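Local structure of NADPH-flavin oxidoreductase (Helicobacter pylori, 2H0U) at residues A[164-168]-A[169-173]. The protein binds flavin mononucleotide and probably uses NADPH or NADH to reduce flavins or nitrogen-containing compounds. Sequence-based numbering, arbitrary orientation.
Sequences EGYDQ and EKVEA. With FMN (flavin mononucleotide), chain B.
The Tyr166 ring meets Val171 obliquely, Tyr166 CD1 lying 3.8 Å from Val171 CG2 and the two side chains crossing at about a right angle. Over one face of the ring, offset toward its rim, stands the carbonyl oxygen Glu164 O. Tyr166 also packs on Val188 and Met191 of strand 186-195, and Val171 on Met191, so this small apolar patch seats the start of helix 168-178 against the sheet. A second flat group, the Asp167 carboxylate, has CG anti to the backbone N (chi1 177°) and turns back over the first turn of the helix, where Asp167 OD1 takes a nearly straight bond from Lys170 N (3.1 Å), arriving from above the carboxylate plane, and a weak one from Glu169 N. Asp167 OD2 touches the aliphatic stem of Lys170, 3.4 Å from Lys170 CD, the side chains crossing at a slant; Lys170 NZ stays 5.0 Å from Asp167 OD2, too far for a salt bridge. Backbone bonds begin the helix at once: Val171 N to Asp167 O (3.0 Å) and Glu172 N to Gln168 O. Glu172 sends its carboxylate to the backbone of Val188, fastening this turn to the sheet a second time. At the start of 164-168, Glu164 N bonds FMN N5 (3.0 Å), Gly165 N bonds FMN O4 (2.8 Å), and Glu164 CG packs against FMN C6 (3.5 Å). Glu164 OE1 is gripped by Ser43 and Trp137 of the second subunit. Gly165 centres an inverse gamma turn, and Asp167 is a classical N-cap, joining the flavin-binding loop after strand 159-163 to the next helix of this nitroreductase-family fold.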
loop_
_atom_site.group_PDB
_atom_site.type_symbol
_atom_site.label_atom_id
_atom_site.label_comp_id
_atom_site.label_asym_id
_atom_site.label_seq_id
_atom_site.Cartn_x
_atom_site.Cartn_y
_atom_site.Cartn_z
ATOM N N GLU A 164 7.106 -8.040 7.028
ATOM C CA GLU A 164 7.942 -8.420 5.899
ATOM C C GLU A 164 9.077 -9.362 6.329
ATOM O O GLU A 164 9.745 -9.922 5.469
ATOM C CB GLU A 164 8.573 -7.165 5.241
ATOM C CG GLU A 164 7.614 -6.384 4.305
ATOM C CD GLU A 164 8.291 -5.127 3.723
ATOM O OE1 GLU A 164 9.492 -4.919 3.994
ATOM O OE2 GLU A 164 7.638 -4.394 2.954
ATOM N N GLY A 165 9.280 -9.513 7.632
ATOM C CA GLY A 165 10.442 -10.253 8.196
ATOM C C GLY A 165 10.339 -11.787 8.158
ATOM O O GLY A 165 10.170 -12.454 9.190
ATOM N N TYR A 166 10.446 -12.334 6.953
ATOM C CA TYR A 166 10.472 -13.771 6.712
ATOM C C TYR A 166 11.292 -13.974 5.434
ATOM O O TYR A 166 11.443 -13.053 4.618
ATOM C CB TYR A 166 9.038 -14.325 6.550
ATOM C CG TYR A 166 8.289 -13.611 5.460
ATOM C CD1 TYR A 166 8.422 -14.016 4.114
ATOM C CD2 TYR A 166 7.498 -12.504 5.763
ATOM C CE1 TYR A 166 7.770 -13.345 3.106
ATOM C CE2 TYR A 166 6.819 -11.796 4.743
ATOM C CZ TYR A 166 6.961 -12.216 3.439
ATOM O OH TYR A 166 6.328 -11.522 2.440
ATOM N N ASP A 167 11.788 -15.193 5.248
ATOM C CA ASP A 167 12.566 -15.542 4.085
ATOM C C ASP A 167 11.577 -15.973 3.011
ATOM O O ASP A 167 10.915 -17.019 3.159
ATOM C CB ASP A 167 13.483 -16.682 4.523
ATOM C CG ASP A 167 14.331 -17.227 3.425
ATOM O OD1 ASP A 167 13.884 -17.271 2.264
ATOM O OD2 ASP A 167 15.451 -17.670 3.763
ATOM N N GLN A 168 11.463 -15.176 1.950
ATOM C CA GLN A 168 10.400 -15.381 0.957
ATOM C C GLN A 168 10.546 -16.704 0.221
ATOM O O GLN A 168 9.549 -17.341 -0.147
ATOM C CB GLN A 168 10.328 -14.238 -0.032
ATOM C CG GLN A 168 11.411 -14.222 -1.093
ATOM C CD GLN A 168 11.110 -13.183 -2.151
ATOM O OE1 GLN A 168 10.725 -12.061 -1.829
ATOM N NE2 GLN A 168 11.277 -13.549 -3.414
ATOM N N GLU A 169 11.794 -17.118 0.006
ATOM C CA GLU A 169 12.035 -18.379 -0.693
ATOM C C GLU A 169 11.613 -19.585 0.153
ATOM O O GLU A 169 10.907 -20.471 -0.324
ATOM C CB GLU A 169 13.490 -18.485 -1.160
ATOM C CG GLU A 169 13.684 -19.725 -2.039
ATOM C CD GLU A 169 15.060 -19.832 -2.633
ATOM O OE1 GLU A 169 15.665 -18.773 -2.977
ATOM O OE2 GLU A 169 15.519 -20.988 -2.767
ATOM N N LYS A 170 12.005 -19.619 1.414
ATOM C CA LYS A 170 11.619 -20.726 2.272
ATOM C C LYS A 170 10.104 -20.775 2.542
ATOM O O LYS A 170 9.481 -21.862 2.574
ATOM C CB LYS A 170 12.380 -20.661 3.579
ATOM C CG LYS A 170 13.901 -20.829 3.417
ATOM C CD LYS A 170 14.567 -20.768 4.775
ATOM C CE LYS A 170 15.052 -22.135 5.195
ATOM N NZ LYS A 170 16.140 -22.591 4.284
ATOM N N VAL A 171 9.516 -19.606 2.770
ATOM C CA VAL A 171 8.062 -19.524 2.936
ATOM C C VAL A 171 7.316 -20.028 1.699
ATOM O O VAL A 171 6.354 -20.815 1.832
ATOM C CB VAL A 171 7.597 -18.092 3.319
ATOM C CG1 VAL A 171 6.061 -17.962 3.223
ATOM C CG2 VAL A 171 8.083 -17.771 4.718
ATOM N N GLU A 172 7.739 -19.585 0.510
ATOM C CA GLU A 172 7.052 -19.984 -0.701
ATOM C C GLU A 172 7.250 -21.503 -0.962
ATOM O O GLU A 172 6.301 -22.201 -1.373
ATOM C CB GLU A 172 7.500 -19.157 -1.885
ATOM C CG GLU A 172 6.868 -17.739 -1.937
ATOM C CD GLU A 172 7.360 -16.928 -3.092
ATOM O OE1 GLU A 172 8.341 -17.320 -3.749
ATOM O OE2 GLU A 172 6.808 -15.846 -3.347
ATOM N N ALA A 173 8.453 -22.014 -0.686
ATOM C CA ALA A 173 8.695 -23.474 -0.800
ATOM C C ALA A 173 7.745 -24.222 0.116
ATOM O O ALA A 173 7.164 -25.248 -0.258
ATOM C CB ALA A 173 10.164 -23.822 -0.455
HETATM N N1 FMN B . 7.717 -5.146 12.501
HETATM C C2 FMN B . 8.274 -6.341 12.933
HETATM O O2 FMN B . 8.542 -6.473 14.120
HETATM N N3 FMN B . 8.570 -7.351 12.055
HETATM C C4 FMN B . 8.329 -7.182 10.715
HETATM O O4 FMN B . 8.456 -8.137 9.953
HETATM C C4A FMN B . 7.797 -5.952 10.269
HETATM N N5 FMN B . 7.552 -5.760 8.931
HETATM C C5A FMN B . 6.935 -4.605 8.477
HETATM C C6 FMN B . 6.687 -4.495 7.093
HETATM C C7 FMN B . 6.072 -3.319 6.636
HETATM C C7M FMN B . 5.468 -3.347 5.261
HETATM C C8 FMN B . 5.750 -2.260 7.507
HETATM C C8M FMN B . 4.823 -1.138 7.023
HETATM C C9 FMN B . 6.008 -2.393 8.863
HETATM C C9A FMN B . 6.623 -3.565 9.351
HETATM N N10 FMN B . 6.917 -3.711 10.714
HETATM C C10 FMN B . 7.473 -4.934 11.166
HETATM C "C1'" FMN B . 6.619 -2.642 11.724
HETATM C "C2'" FMN B . 7.460 -1.375 11.508
HETATM O "O2'" FMN B . 8.650 -1.505 12.249
HETATM C "C3'" FMN B . 6.625 -0.194 12.017
HETATM O "O3'" FMN B . 5.451 -0.063 11.240
HETATM C "C4'" FMN B . 7.312 1.166 11.954
HETATM O "O4'" FMN B . 8.408 1.142 12.854
HETATM C "C5'" FMN B . 6.398 2.361 12.287
HETATM O "O5'" FMN B . 5.909 2.157 13.625
HETATM P P FMN B . 4.330 2.091 13.891
HETATM O O1P FMN B . 3.790 1.049 12.947
HETATM O O2P FMN B . 4.163 1.668 15.349
HETATM O O3P FMN B . 3.699 3.436 13.643
#